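Local coordinates for protein putative aspartate aminotransferase (Thermus thermophilus, PDB 1IUG) that probably transfers amino groups between amino acids such as aspartate and 2-oxo acids, using pyridoxal 5'-phosphate bound covalently to a lysine, at residues A[34-39]-A[220-225]; A[38-43]-A[50-55]; A[265-270]-A[340-345]; A[271-276]-A[285-290]. All coordinates share one frame; numbering follows the deposited sequence.

Contact 1 (A[34-39]-A[220-225])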
loop_
_atom_site.group_PDB
_atom_site.type_symbol
_atom_site.label_atom_id
_atom_site.label_comp_id
_atom_site.label_asym_id
_atom_site.label_seq_id
_atom_site.Cartn_x
_atom_site.Cartn_y
_atom_site.Cartn_z
ATOM N N GLU A 34 -14.412 -7.768 12.043
ATOM C CA GLU A 34 -15.208 -8.815 11.417
ATOM C C GLU A 34 -15.087 -8.844 9.906
ATOM O O GLU A 34 -14.974 -9.918 9.325
ATOM C CB GLU A 34 -16.669 -8.727 11.865
ATOM C CG GLU A 34 -16.846 -9.123 13.330
ATOM C CD GLU A 34 -18.270 -8.985 13.844
ATOM O OE1 GLU A 34 -18.433 -8.841 15.077
ATOM O OE2 GLU A 34 -19.222 -9.032 13.031
ATOM N N VAL A 35 -15.074 -7.670 9.277
ATOM C CA VAL A 35 -14.927 -7.596 7.823
ATOM C C VAL A 35 -13.538 -8.104 7.445
ATOM O O VAL A 35 -13.389 -8.880 6.504
ATOM C CB VAL A 35 -15.106 -6.153 7.290
ATOM C CG1 VAL A 35 -14.792 -6.098 5.805
ATOM C CG2 VAL A 35 -16.527 -5.689 7.515
ATOM N N PHE A 36 -12.534 -7.693 8.215
ATOM C CA PHE A 36 -11.156 -8.107 7.971
ATOM C C PHE A 36 -11.046 -9.624 8.108
ATOM O O PHE A 36 -10.500 -10.290 7.232
ATOM C CB PHE A 36 -10.208 -7.411 8.949
ATOM C CG PHE A 36 -8.797 -7.327 8.461
ATOM C CD1 PHE A 36 -8.413 -6.315 7.581
ATOM C CD2 PHE A 36 -7.843 -8.257 8.873
ATOM C CE1 PHE A 36 -7.101 -6.229 7.117
ATOM C CE2 PHE A 36 -6.531 -8.180 8.416
ATOM C CZ PHE A 36 -6.156 -7.161 7.535
ATOM N N LEU A 37 -11.577 -10.162 9.203
ATOM C CA LEU A 37 -11.568 -11.607 9.439
ATOM C C LEU A 37 -12.350 -12.330 8.346
ATOM O O LEU A 37 -11.985 -13.430 7.932
ATOM C CB LEU A 37 -12.180 -11.936 10.802
ATOM C CG LEU A 37 -11.235 -11.850 11.996
ATOM C CD1 LEU A 37 -12.018 -12.019 13.288
ATOM C CD2 LEU A 37 -10.156 -12.917 11.874
ATOM N N LYS A 38 -13.427 -11.699 7.888
ATOM C CA LYS A 38 -14.267 -12.246 6.830
ATOM C C LYS A 38 -13.413 -12.384 5.565
ATOM O O LYS A 38 -13.391 -13.433 4.926
ATOM C CB LYS A 38 -15.437 -11.295 6.565
ATOM C CG LYS A 38 -16.787 -11.952 6.295
ATOM C CD LYS A 38 -16.760 -12.860 5.079
ATOM C CE LYS A 38 -18.119 -13.516 4.802
ATOM N NZ LYS A 38 -19.194 -13.135 5.770
ATOM N N ALA A 39 -12.698 -11.318 5.216
ATOM C CA ALA A 39 -11.840 -11.328 4.032
ATOM C C ALA A 39 -10.751 -12.389 4.162
ATOM O O ALA A 39 -10.487 -13.117 3.211
ATOM C CB ALA A 39 -11.227 -9.951 3.810
ATOM N N LYS A 220 0.451 -12.351 13.829
ATOM C CA LYS A 220 0.061 -12.170 15.225
ATOM C C LYS A 220 -1.198 -11.294 15.289
ATOM O O LYS A 220 -2.180 -11.651 15.944
ATOM C CB LYS A 220 1.241 -11.511 15.962
ATOM C CG LYS A 220 1.219 -11.408 17.495
ATOM C CD LYS A 220 0.056 -10.602 18.059
ATOM C CE LYS A 220 0.103 -10.510 19.591
ATOM N NZ LYS A 220 1.274 -11.210 20.206
ATOM N N ALA A 221 -1.173 -10.172 14.572
ATOM C CA ALA A 221 -2.294 -9.235 14.543
ATOM C C ALA A 221 -3.489 -9.665 13.687
ATOM O O ALA A 221 -4.638 -9.532 14.113
ATOM C CB ALA A 221 -1.810 -7.860 14.094
ATOM N N GLN A 222 -3.222 -10.167 12.483
ATOM C CA GLN A 222 -4.295 -10.573 11.576
ATOM C C GLN A 222 -5.097 -11.778 12.041
ATOM O O GLN A 222 -6.247 -11.956 11.642
ATOM C CB GLN A 222 -3.771 -10.736 10.148
ATOM C CG GLN A 222 -3.239 -9.414 9.602
ATOM C CD GLN A 222 -3.023 -9.405 8.102
ATOM O OE1 GLN A 222 -3.646 -10.166 7.361
ATOM N NE2 GLN A 222 -2.153 -8.510 7.644
ATOM N N LYS A 223 -4.502 -12.564 12.931
ATOM C CA LYS A 223 -5.160 -13.726 13.521
ATOM C C LYS A 223 -6.407 -13.234 14.266
ATOM O O LYS A 223 -7.446 -13.896 14.272
ATOM C CB LYS A 223 -4.224 -14.381 14.543
ATOM C CG LYS A 223 -3.487 -15.629 14.095
ATOM C CD LYS A 223 -4.452 -16.735 13.704
ATOM C CE LYS A 223 -3.723 -18.005 13.277
ATOM N NZ LYS A 223 -2.234 -17.882 13.347
ATOM N N GLU A 224 -6.290 -12.057 14.879
ATOM C CA GLU A 224 -7.377 -11.464 15.649
ATOM C C GLU A 224 -8.215 -10.440 14.876
ATOM O O GLU A 224 -9.044 -9.746 15.459
ATOM C CB GLU A 224 -6.815 -10.823 16.925
ATOM C CG GLU A 224 -7.826 -10.723 18.071
ATOM C CD GLU A 224 -7.295 -9.956 19.275
ATOM O OE1 GLU A 224 -6.257 -10.367 19.843
ATOM O OE2 GLU A 224 -7.927 -8.943 19.655
ATOM N N GLY A 225 -8.003 -10.342 13.567
ATOM C CA GLY A 225 -8.772 -9.399 12.773
ATOM C C GLY A 225 -8.189 -8.000 12.739
ATOM O O GLY A 225 -8.868 -7.049 12.349
#
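Phe36 holds CG anti to its backbone N (chi1 -157°), and Gln222 holds CG anti to its carbonyl carbon with the rest of the chain extended. These torsions bring the rim of the Phe36 ring up to the Gln222 amide. The side chains cross obliquely, with ring and amide planes 81° apart. Gln222 OE1 lies near the ring plane, 3.7 Å from Phe36 CE2. The amide does not depend on this contact for its bonds: Gln222 NE2 donates to Ile55 O and is also bonded to Glu218. Phe36 CB rests 3.7 Å from Gly225 O.

Leu37 turns CG beside its backbone N and lays its branch on the turn at 222-225. Leu37 CG sits 3.6 Å from Gly225 CA, and Leu37 CD2 is 3.7 Å from Lys223 O. A side chain at Gly225 would run into Leu37 CG. The positive phi of Gly225 (86°) also calls for glycine. No hydrogen bond crosses between the segments, so the contact is packing alone. Helix 30-47 is laid against the end of helix 215-222, which closes in a Schellman motif with Gly225 as its C-prime residue.

Contact 2 (A[38-43]-A[50-55])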
loop_
_atom_site.group_PDB
_atom_site.type_symbol
_atom_site.label_atom_id
_atom_site.label_comp_id
_atom_site.label_asym_id
_atom_site.label_seq_id
_atom_site.Cartn_x
_atom_site.Cartn_y
_atom_site.Cartn_z
ATOM N N LYS A 38 -13.427 -11.699 7.888
ATOM C CA LYS A 38 -14.267 -12.246 6.830
ATOM C C LYS A 38 -13.413 -12.384 5.565
ATOM O O LYS A 38 -13.391 -13.433 4.926
ATOM C CB LYS A 38 -15.437 -11.295 6.565
ATOM C CG LYS A 38 -16.787 -11.952 6.295
ATOM C CD LYS A 38 -16.760 -12.860 5.079
ATOM C CE LYS A 38 -18.119 -13.516 4.802
ATOM N NZ LYS A 38 -19.194 -13.135 5.770
ATOM N N ALA A 39 -12.698 -11.318 5.216
ATOM C CA ALA A 39 -11.840 -11.328 4.032
ATOM C C ALA A 39 -10.751 -12.389 4.162
ATOM O O ALA A 39 -10.487 -13.117 3.211
ATOM C CB ALA A 39 -11.227 -9.951 3.810
ATOM N N ARG A 40 -10.141 -12.471 5.348
ATOM C CA ARG A 40 -9.089 -13.451 5.658
ATOM C C ARG A 40 -9.617 -14.843 5.263
ATOM O O ARG A 40 -8.982 -15.578 4.501
ATOM C CB ARG A 40 -8.832 -13.486 7.174
ATOM C CG ARG A 40 -8.139 -12.303 7.888
ATOM C CD ARG A 40 -6.716 -11.975 7.461
ATOM N NE ARG A 40 -5.781 -13.103 7.561
ATOM C CZ ARG A 40 -5.713 -14.012 8.539
ATOM N NH1 ARG A 40 -6.522 -13.983 9.593
ATOM N NH2 ARG A 40 -4.862 -15.016 8.415
ATOM N N GLY A 41 -10.792 -15.176 5.803
ATOM C CA GLY A 41 -11.432 -16.457 5.560
ATOM C C GLY A 41 -11.790 -16.753 4.120
ATOM O O GLY A 41 -11.649 -17.892 3.670
ATOM N N LEU A 42 -12.265 -15.744 3.399
ATOM C CA LEU A 42 -12.628 -15.921 1.998
ATOM C C LEU A 42 -11.394 -16.138 1.107
ATOM O O LEU A 42 -11.416 -16.963 0.196
ATOM C CB LEU A 42 -13.454 -14.729 1.511
ATOM C CG LEU A 42 -14.837 -14.600 2.159
ATOM C CD1 LEU A 42 -15.483 -13.291 1.752
ATOM C CD2 LEU A 42 -15.720 -15.788 1.767
ATOM N N LEU A 43 -10.320 -15.406 1.382
ATOM C CA LEU A 43 -9.081 -15.538 0.614
ATOM C C LEU A 43 -8.484 -16.915 0.877
ATOM O O LEU A 43 -7.796 -17.492 0.036
ATOM C CB LEU A 43 -8.098 -14.436 1.014
ATOM C CG LEU A 43 -8.421 -13.055 0.438
ATOM C CD1 LEU A 43 -7.753 -11.955 1.245
ATOM C CD2 LEU A 43 -7.990 -13.007 -1.020
ATOM N N GLU A 50 -5.060 -24.696 4.024
ATOM C CA GLU A 50 -5.456 -24.909 5.405
ATOM C C GLU A 50 -4.647 -23.914 6.235
ATOM O O GLU A 50 -4.810 -23.820 7.450
ATOM C CB GLU A 50 -5.123 -26.342 5.830
ATOM C CG GLU A 50 -6.010 -26.888 6.942
ATOM C CD GLU A 50 -7.454 -27.060 6.504
ATOM O OE1 GLU A 50 -7.693 -27.767 5.497
ATOM O OE2 GLU A 50 -8.350 -26.488 7.165
ATOM N N GLY A 51 -3.781 -23.164 5.550
ATOM C CA GLY A 51 -2.935 -22.180 6.200
ATOM C C GLY A 51 -3.573 -20.824 6.424
ATOM O O GLY A 51 -4.778 -20.721 6.643
ATOM N N GLU A 52 -2.759 -19.773 6.357
ATOM C CA GLU A 52 -3.234 -18.410 6.581
ATOM C C GLU A 52 -2.922 -17.488 5.412
ATOM O O GLU A 52 -1.925 -17.659 4.716
ATOM C CB GLU A 52 -2.581 -17.820 7.837
ATOM C CG GLU A 52 -2.777 -18.616 9.120
ATOM C CD GLU A 52 -4.193 -18.549 9.673
ATOM O OE1 GLU A 52 -4.967 -17.648 9.284
ATOM O OE2 GLU A 52 -4.530 -19.404 10.516
ATOM N N VAL A 53 -3.794 -16.513 5.199
ATOM C CA VAL A 53 -3.592 -15.534 4.143
ATOM C C VAL A 53 -3.470 -14.175 4.823
ATOM O O VAL A 53 -4.310 -13.804 5.647
ATOM C CB VAL A 53 -4.757 -15.508 3.128
ATOM C CG1 VAL A 53 -4.430 -14.540 1.991
ATOM C CG2 VAL A 53 -5.011 -16.908 2.572
ATOM N N LEU A 54 -2.377 -13.477 4.538
ATOM C CA LEU A 54 -2.142 -12.160 5.117
ATOM C C LEU A 54 -2.447 -11.055 4.105
ATOM O O LEU A 54 -2.093 -11.161 2.928
ATOM C CB LEU A 54 -0.696 -12.052 5.605
ATOM C CG LEU A 54 -0.316 -13.022 6.730
ATOM C CD1 LEU A 54 1.165 -12.920 7.039
ATOM C CD2 LEU A 54 -1.151 -12.735 7.968
ATOM N N ILE A 55 -3.150 -10.023 4.568
ATOM C CA ILE A 55 -3.510 -8.881 3.739
ATOM C C ILE A 55 -2.516 -7.749 3.989
ATOM O O ILE A 55 -2.382 -7.263 5.116
ATOM C CB ILE A 55 -4.924 -8.376 4.069
ATOM C CG1 ILE A 55 -5.943 -9.503 3.865
ATOM C CG2 ILE A 55 -5.263 -7.152 3.220
ATOM C CD1 ILE A 55 -7.368 -9.096 4.150
HETATM O O HOH W 1 -6.585 -16.512 6.131
#
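Polar contacts centre on the guanidinium of Arg40. NE of Arg40 donates to Val53 O at 2.5 Å, a short bond with an N-H...O angle of 161°. The donor lies nearly along the C=O axis, and the oxygen lies in the guanidinium plane. NH2 of Arg40 adds a weak second bond to the same oxygen. It also forms a salt bridge to Glu52, with Arg40 NH2 2.8 Å from Glu52 OE1. The carboxylate uses its anti lone pair, and the two planes are 26° apart. Bends at chi2 and chi3 fold the arginine back so that its edge faces the strand. An alanine at Arg40 would remove all three bonds and would probably leave the buried Val53 O poorly satisfied and Glu52 without this partner.

The segments form a helix-turn-strand unit: helix 30-47 reverses into strand 52-57, an edge strand of the seven-stranded sheet within this chain. Their local axes run 128° apart and approach to 7.7 Å.

One water bridges the backbones. It accepts from Val53 N at 2.9 Å and donates weakly to Arg40 O.

Apolar contacts lie on the Val53 and Ile55 face of the strand. Leu43 CB meets Val53 CG1 at 3.8 Å. The Leu43 and Ile55 side chains cross at about a right angle, Leu43 CD1 4.0 Å from Ile55 CG1. Ala39 CB touches Ile55 CD1, and Phe195 touches both Leu43 and Ile55.

Contact 3 (A[265-270]-A[340-345])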
loop_
_atom_site.group_PDB
_atom_site.type_symbol
_atom_site.label_atom_id
_atom_site.label_comp_id
_atom_site.label_asym_id
_atom_site.label_seq_id
_atom_site.Cartn_x
_atom_site.Cartn_y
_atom_site.Cartn_z
ATOM N N TYR A 265 -8.263 -15.257 -28.602
ATOM C CA TYR A 265 -7.275 -15.989 -29.388
ATOM C C TYR A 265 -7.896 -16.499 -30.681
ATOM O O TYR A 265 -7.231 -16.549 -31.713
ATOM C CB TYR A 265 -6.686 -17.156 -28.593
ATOM C CG TYR A 265 -5.490 -16.774 -27.745
ATOM C CD1 TYR A 265 -5.520 -16.915 -26.358
ATOM C CD2 TYR A 265 -4.319 -16.285 -28.333
ATOM C CE1 TYR A 265 -4.422 -16.585 -25.579
ATOM C CE2 TYR A 265 -3.210 -15.948 -27.561
ATOM C CZ TYR A 265 -3.270 -16.101 -26.184
ATOM O OH TYR A 265 -2.184 -15.765 -25.407
ATOM N N GLY A 266 -9.180 -16.851 -30.622
ATOM C CA GLY A 266 -9.873 -17.337 -31.804
ATOM C C GLY A 266 -9.927 -16.272 -32.887
ATOM O O GLY A 266 -9.625 -16.541 -34.047
ATOM N N VAL A 267 -10.280 -15.052 -32.494
ATOM C CA VAL A 267 -10.373 -13.924 -33.419
ATOM C C VAL A 267 -9.013 -13.558 -34.014
ATOM O O VAL A 267 -8.903 -13.309 -35.216
ATOM C CB VAL A 267 -10.973 -12.683 -32.722
ATOM C CG1 VAL A 267 -10.943 -11.478 -33.650
ATOM C CG2 VAL A 267 -12.398 -12.975 -32.278
ATOM N N GLY A 268 -7.986 -13.524 -33.168
ATOM C CA GLY A 268 -6.650 -13.185 -33.628
ATOM C C GLY A 268 -6.070 -14.203 -34.594
ATOM O O GLY A 268 -5.477 -13.833 -35.609
ATOM N N GLU A 269 -6.250 -15.485 -34.285
ATOM C CA GLU A 269 -5.741 -16.563 -35.124
ATOM C C GLU A 269 -6.395 -16.609 -36.503
ATOM O O GLU A 269 -5.714 -16.843 -37.500
ATOM C CB GLU A 269 -5.881 -17.906 -34.413
ATOM C CG GLU A 269 -4.971 -18.035 -33.199
ATOM C CD GLU A 269 -5.152 -19.343 -32.450
ATOM O OE1 GLU A 269 -6.298 -19.841 -32.361
ATOM O OE2 GLU A 269 -4.143 -19.872 -31.940
ATOM N N GLU A 270 -7.707 -16.382 -36.564
ATOM C CA GLU A 270 -8.401 -16.379 -37.849
ATOM C C GLU A 270 -7.949 -15.158 -38.659
ATOM O O GLU A 270 -8.030 -15.152 -39.887
ATOM C CB GLU A 270 -9.924 -16.369 -37.667
ATOM C CG GLU A 270 -10.484 -15.085 -37.075
ATOM C CD GLU A 270 -11.995 -14.966 -37.214
ATOM O OE1 GLU A 270 -12.712 -15.952 -36.929
ATOM O OE2 GLU A 270 -12.463 -13.875 -37.605
ATOM N N MET A 340 -14.999 -5.794 -31.933
ATOM C CA MET A 340 -14.094 -4.650 -31.985
ATOM C C MET A 340 -12.729 -5.114 -32.479
ATOM O O MET A 340 -12.052 -4.407 -33.226
ATOM C CB MET A 340 -13.935 -4.030 -30.595
ATOM C CG MET A 340 -13.031 -2.802 -30.564
ATOM S SD MET A 340 -12.470 -2.381 -28.907
ATOM C CE MET A 340 -13.997 -1.785 -28.171
ATOM N N PHE A 341 -12.325 -6.297 -32.023
ATOM C CA PHE A 341 -11.051 -6.883 -32.406
ATOM C C PHE A 341 -11.106 -7.188 -33.909
ATOM O O PHE A 341 -10.143 -6.930 -34.624
ATOM C CB PHE A 341 -10.785 -8.146 -31.574
ATOM C CG PHE A 341 -9.367 -8.654 -31.653
ATOM C CD1 PHE A 341 -8.353 -7.882 -32.223
ATOM C CD2 PHE A 341 -9.048 -9.919 -31.167
ATOM C CE1 PHE A 341 -7.051 -8.364 -32.311
ATOM C CE2 PHE A 341 -7.739 -10.409 -31.252
ATOM C CZ PHE A 341 -6.742 -9.628 -31.827
ATOM N N ARG A 342 -12.251 -7.685 -34.381
ATOM C CA ARG A 342 -12.444 -7.980 -35.802
ATOM C C ARG A 342 -12.191 -6.708 -36.605
ATOM O O ARG A 342 -11.410 -6.708 -37.549
ATOM C CB ARG A 342 -13.883 -8.421 -36.096
ATOM C CG ARG A 342 -14.331 -9.755 -35.534
ATOM C CD ARG A 342 -13.496 -10.910 -36.048
ATOM N NE ARG A 342 -14.253 -12.160 -36.195
ATOM C CZ ARG A 342 -15.081 -12.682 -35.290
ATOM N NH1 ARG A 342 -15.301 -12.081 -34.127
ATOM N NH2 ARG A 342 -15.683 -13.834 -35.549
ATOM N N GLU A 343 -12.859 -5.625 -36.209
ATOM C CA GLU A 343 -12.735 -4.336 -36.886
ATOM C C GLU A 343 -11.310 -3.799 -36.947
ATOM O O GLU A 343 -10.891 -3.270 -37.975
ATOM C CB GLU A 343 -13.658 -3.300 -36.238
ATOM C CG GLU A 343 -15.136 -3.657 -36.333
ATOM C CD GLU A 343 -16.063 -2.536 -35.880
ATOM O OE1 GLU A 343 -15.567 -1.481 -35.429
ATOM O OE2 GLU A 343 -17.297 -2.719 -35.982
ATOM N N VAL A 344 -10.575 -3.926 -35.844
ATOM C CA VAL A 344 -9.189 -3.460 -35.786
ATOM C C VAL A 344 -8.323 -4.268 -36.752
ATOM O O VAL A 344 -7.406 -3.731 -37.374
ATOM C CB VAL A 344 -8.618 -3.568 -34.350
ATOM C CG1 VAL A 344 -7.129 -3.262 -34.338
ATOM C CG2 VAL A 344 -9.348 -2.605 -33.431
ATOM N N LEU A 345 -8.638 -5.554 -36.881
ATOM C CA LEU A 345 -7.914 -6.453 -37.769
ATOM C C LEU A 345 -8.145 -6.089 -39.241
ATOM O O LEU A 345 -7.201 -6.051 -40.031
ATOM C CB LEU A 345 -8.328 -7.903 -37.491
ATOM C CG LEU A 345 -7.335 -8.800 -36.740
ATOM C CD1 LEU A 345 -6.570 -8.023 -35.689
ATOM C CD2 LEU A 345 -8.069 -9.975 -36.124
#
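This is a helix-helix contact between the end of helix 250-270 and the C-terminal helix 331-348. The two short segments run nearly parallel, 19° apart, with axes 9.8 Å from each other at closest approach. Val267 is the central residue. Its CG1 lies 3.5 Å from Phe341 CD2, and the two side chains slide past each other in opposite directions. Val267 CG1 also meets the aliphatic part of Arg342, 3.5 Å from CD. The other branch, Val267 CG2, lies over one face of the Arg342 guanidinium. With no side chain at Gly268, the Phe341 ring lies against the backbone, Phe341 CE2 3.7 Å from Gly268 N. Leu345 CD2 packs on Val267 O at 3.6 Å.

On the solvent side, where both residues are exposed, Glu270 forms a salt bridge with Arg342, Glu270 OE2 to Arg342 NE at 2.9 Å. The hydrogen bond within it is weak, with an N-H...O angle of 126°. Carboxylate and guanidinium cross at 80°, so they do not pair side by side. Glu270 reaches over with CG in the crowded position between N and the carbonyl carbon.

On the sheet side, Phe341 packs on Phe321 and Leu323 of strand 320-323. Val344 touches helix 295-303.

Contact 4 (A[271-276]-A[285-290])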
loop_
_atom_site.group_PDB
_atom_site.type_symbol
_atom_site.label_atom_id
_atom_site.label_comp_id
_atom_site.label_asym_id
_atom_site.label_seq_id
_atom_site.Cartn_x
_atom_site.Cartn_y
_atom_site.Cartn_z
ATOM N N GLY A 271 -7.465 -14.136 -37.956
ATOM C CA GLY A 271 -6.981 -12.931 -38.608
ATOM C C GLY A 271 -5.522 -13.048 -39.021
ATOM O O GLY A 271 -4.931 -12.085 -39.512
ATOM N N GLY A 272 -4.932 -14.219 -38.788
ATOM C CA GLY A 272 -3.548 -14.454 -39.159
ATOM C C GLY A 272 -2.473 -14.088 -38.149
ATOM O O GLY A 272 -1.292 -14.069 -38.500
ATOM N N LEU A 273 -2.859 -13.803 -36.908
ATOM C CA LEU A 273 -1.887 -13.447 -35.876
ATOM C C LEU A 273 -1.316 -14.693 -35.220
ATOM O O LEU A 273 -1.980 -15.726 -35.142
ATOM C CB LEU A 273 -2.519 -12.558 -34.805
ATOM C CG LEU A 273 -3.226 -11.278 -35.244
ATOM C CD1 LEU A 273 -3.628 -10.498 -34.008
ATOM C CD2 LEU A 273 -2.321 -10.442 -36.126
ATOM N N ARG A 274 -0.087 -14.582 -34.730
ATOM C CA ARG A 274 0.587 -15.695 -34.078
ATOM C C ARG A 274 0.667 -15.505 -32.566
ATOM O O ARG A 274 1.136 -14.471 -32.089
ATOM C CB ARG A 274 2.001 -15.863 -34.653
ATOM C CG ARG A 274 2.247 -17.210 -35.317
ATOM C CD ARG A 274 2.059 -18.351 -34.324
ATOM N NE ARG A 274 1.879 -19.647 -34.974
ATOM C CZ ARG A 274 1.375 -20.723 -34.373
ATOM N NH1 ARG A 274 1.000 -20.669 -33.100
ATOM N NH2 ARG A 274 1.226 -21.853 -35.053
ATOM N N PRO A 275 0.165 -16.487 -31.793
ATOM C CA PRO A 275 0.180 -16.450 -30.325
ATOM C C PRO A 275 1.614 -16.482 -29.798
ATOM O O PRO A 275 2.494 -17.089 -30.408
ATOM C CB PRO A 275 -0.561 -17.734 -29.946
ATOM C CG PRO A 275 -1.515 -17.912 -31.070
ATOM C CD PRO A 275 -0.652 -17.617 -32.271
ATOM N N VAL A 276 1.843 -15.830 -28.663
ATOM C CA VAL A 276 3.171 -15.788 -28.059
ATOM C C VAL A 276 3.523 -17.025 -27.224
ATOM O O VAL A 276 4.589 -17.609 -27.406
ATOM C CB VAL A 276 3.363 -14.506 -27.211
ATOM C CG1 VAL A 276 4.728 -14.500 -26.544
ATOM C CG2 VAL A 276 3.202 -13.280 -28.083
ATOM N N ALA A 285 -4.437 -12.495 -23.523
ATOM C CA ALA A 285 -4.189 -13.031 -24.861
ATOM C C ALA A 285 -3.061 -12.200 -25.474
ATOM O O ALA A 285 -3.210 -10.991 -25.687
ATOM C CB ALA A 285 -5.447 -12.942 -25.721
ATOM N N ALA A 286 -1.919 -12.841 -25.708
ATOM C CA ALA A 286 -0.758 -12.161 -26.273
ATOM C C ALA A 286 -0.536 -12.540 -27.732
ATOM O O ALA A 286 -0.556 -13.719 -28.086
ATOM C CB ALA A 286 0.483 -12.471 -25.445
ATOM N N PHE A 287 -0.315 -11.528 -28.570
ATOM C CA PHE A 287 -0.101 -11.740 -29.999
ATOM C C PHE A 287 1.151 -11.068 -30.535
ATOM O O PHE A 287 1.538 -9.991 -30.076
ATOM C CB PHE A 287 -1.282 -11.194 -30.810
ATOM C CG PHE A 287 -2.592 -11.860 -30.517
ATOM C CD1 PHE A 287 -3.559 -11.207 -29.759
ATOM C CD2 PHE A 287 -2.870 -13.124 -31.017
ATOM C CE1 PHE A 287 -4.788 -11.808 -29.502
ATOM C CE2 PHE A 287 -4.094 -13.735 -30.768
ATOM C CZ PHE A 287 -5.058 -13.076 -30.007
ATOM N N TYR A 288 1.774 -11.706 -31.522
ATOM C CA TYR A 288 2.942 -11.131 -32.180
ATOM C C TYR A 288 2.378 -10.172 -33.226
ATOM O O TYR A 288 1.401 -10.497 -33.908
ATOM C CB TYR A 288 3.773 -12.210 -32.887
ATOM C CG TYR A 288 4.749 -12.935 -31.993
ATOM C CD1 TYR A 288 4.553 -14.274 -31.653
ATOM C CD2 TYR A 288 5.877 -12.285 -31.491
ATOM C CE1 TYR A 288 5.455 -14.950 -30.835
ATOM C CE2 TYR A 288 6.787 -12.952 -30.670
ATOM C CZ TYR A 288 6.566 -14.285 -30.347
ATOM O OH TYR A 288 7.456 -14.946 -29.533
ATOM N N LEU A 289 2.952 -8.976 -33.308
ATOM C CA LEU A 289 2.515 -7.985 -34.284
ATOM C C LEU A 289 2.809 -8.477 -35.698
ATOM O O LEU A 289 3.838 -9.109 -35.942
ATOM C CB LEU A 289 3.241 -6.654 -34.057
ATOM C CG LEU A 289 2.734 -5.726 -32.954
ATOM C CD1 LEU A 289 3.745 -4.622 -32.715
ATOM C CD2 LEU A 289 1.386 -5.144 -33.343
ATOM N N PRO A 290 1.881 -8.236 -36.641
ATOM C CA PRO A 290 2.085 -8.667 -38.027
ATOM C C PRO A 290 3.292 -7.938 -38.612
ATOM O O PRO A 290 3.677 -6.866 -38.131
ATOM C CB PRO A 290 0.795 -8.228 -38.717
ATOM C CG PRO A 290 -0.215 -8.272 -37.617
ATOM C CD PRO A 290 0.534 -7.666 -36.462
HETATM O O HOH W 2 1.373 -12.385 -35.808
#
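Arg274 O accepts one hydrogen bond across the contact, from Tyr288 N at 2.9 Å. It is the best-aligned bond here: the N-H...O angle is 165°, and the donor lies nearly along the C=O axis. A second bond, Val276 N to Ala286 O at 3.2 Å, is less well placed, with the donor above the carbonyl plane. Farther along, a water accepts from Arg274 N and donates to Tyr288 O, so it bridges the strands where they part.

The segments form an antiparallel beta hairpin. Strand 274-275 is weakly bonded and lies at the border of the five-stranded sheet within this chain. Pro275 and Phe287 make a non-hydrogen-bonded pair. Strand 285-288 continues the sheet to strand 320-323 through backbone bonds.

Two CH-pi contacts pack the side chains. Val276 CG2 sits over the centre of the Tyr288 ring, 4.0 Å from its centroid. The edge of that ring faces Arg274 O and Pro275 O. A glycine at Tyr288 would remove the ring and would probably leave Val276 without this cover while loosening the packing beside the Arg274 carbonyl. Leu273 CD1 lies over one face of Phe287, 4.2 Å from the centroid and offset toward the rim. The other branch, Leu273 CD2, presses on Pro290 CG at 3.4 Å, tighter than usual for two carbons. Val276 CG2 also touches Ala286 CB at 3.9 Å. Ala286 in turn packs on Arg322, predicted to bind substrate.

How the contacts relate
The contacts form two pairs on opposite sides of the chain's centre. Contacts 1 and 2 share Lys38 and Ala39 of helix 30-47, and their centres are 8 Å apart. Contacts 3 and 4 have centres 10 Å apart and follow one another where helix 250-270 leads into strand 274-275. Probable hydrogen bonds join Gly268 O to Leu273 N and Tyr265 OH to Ala286 N. Contacts 2 and 4 stay about 23 Å apart at their nearest atoms. The side chains of Ala286 in contact 4 and Phe341 in contact 3 lie about 4 Å and about 10 Å from that of Arg322, the predicted substrate residue. Contacts 1 and 2 lie away from it and from the cofactor lysine.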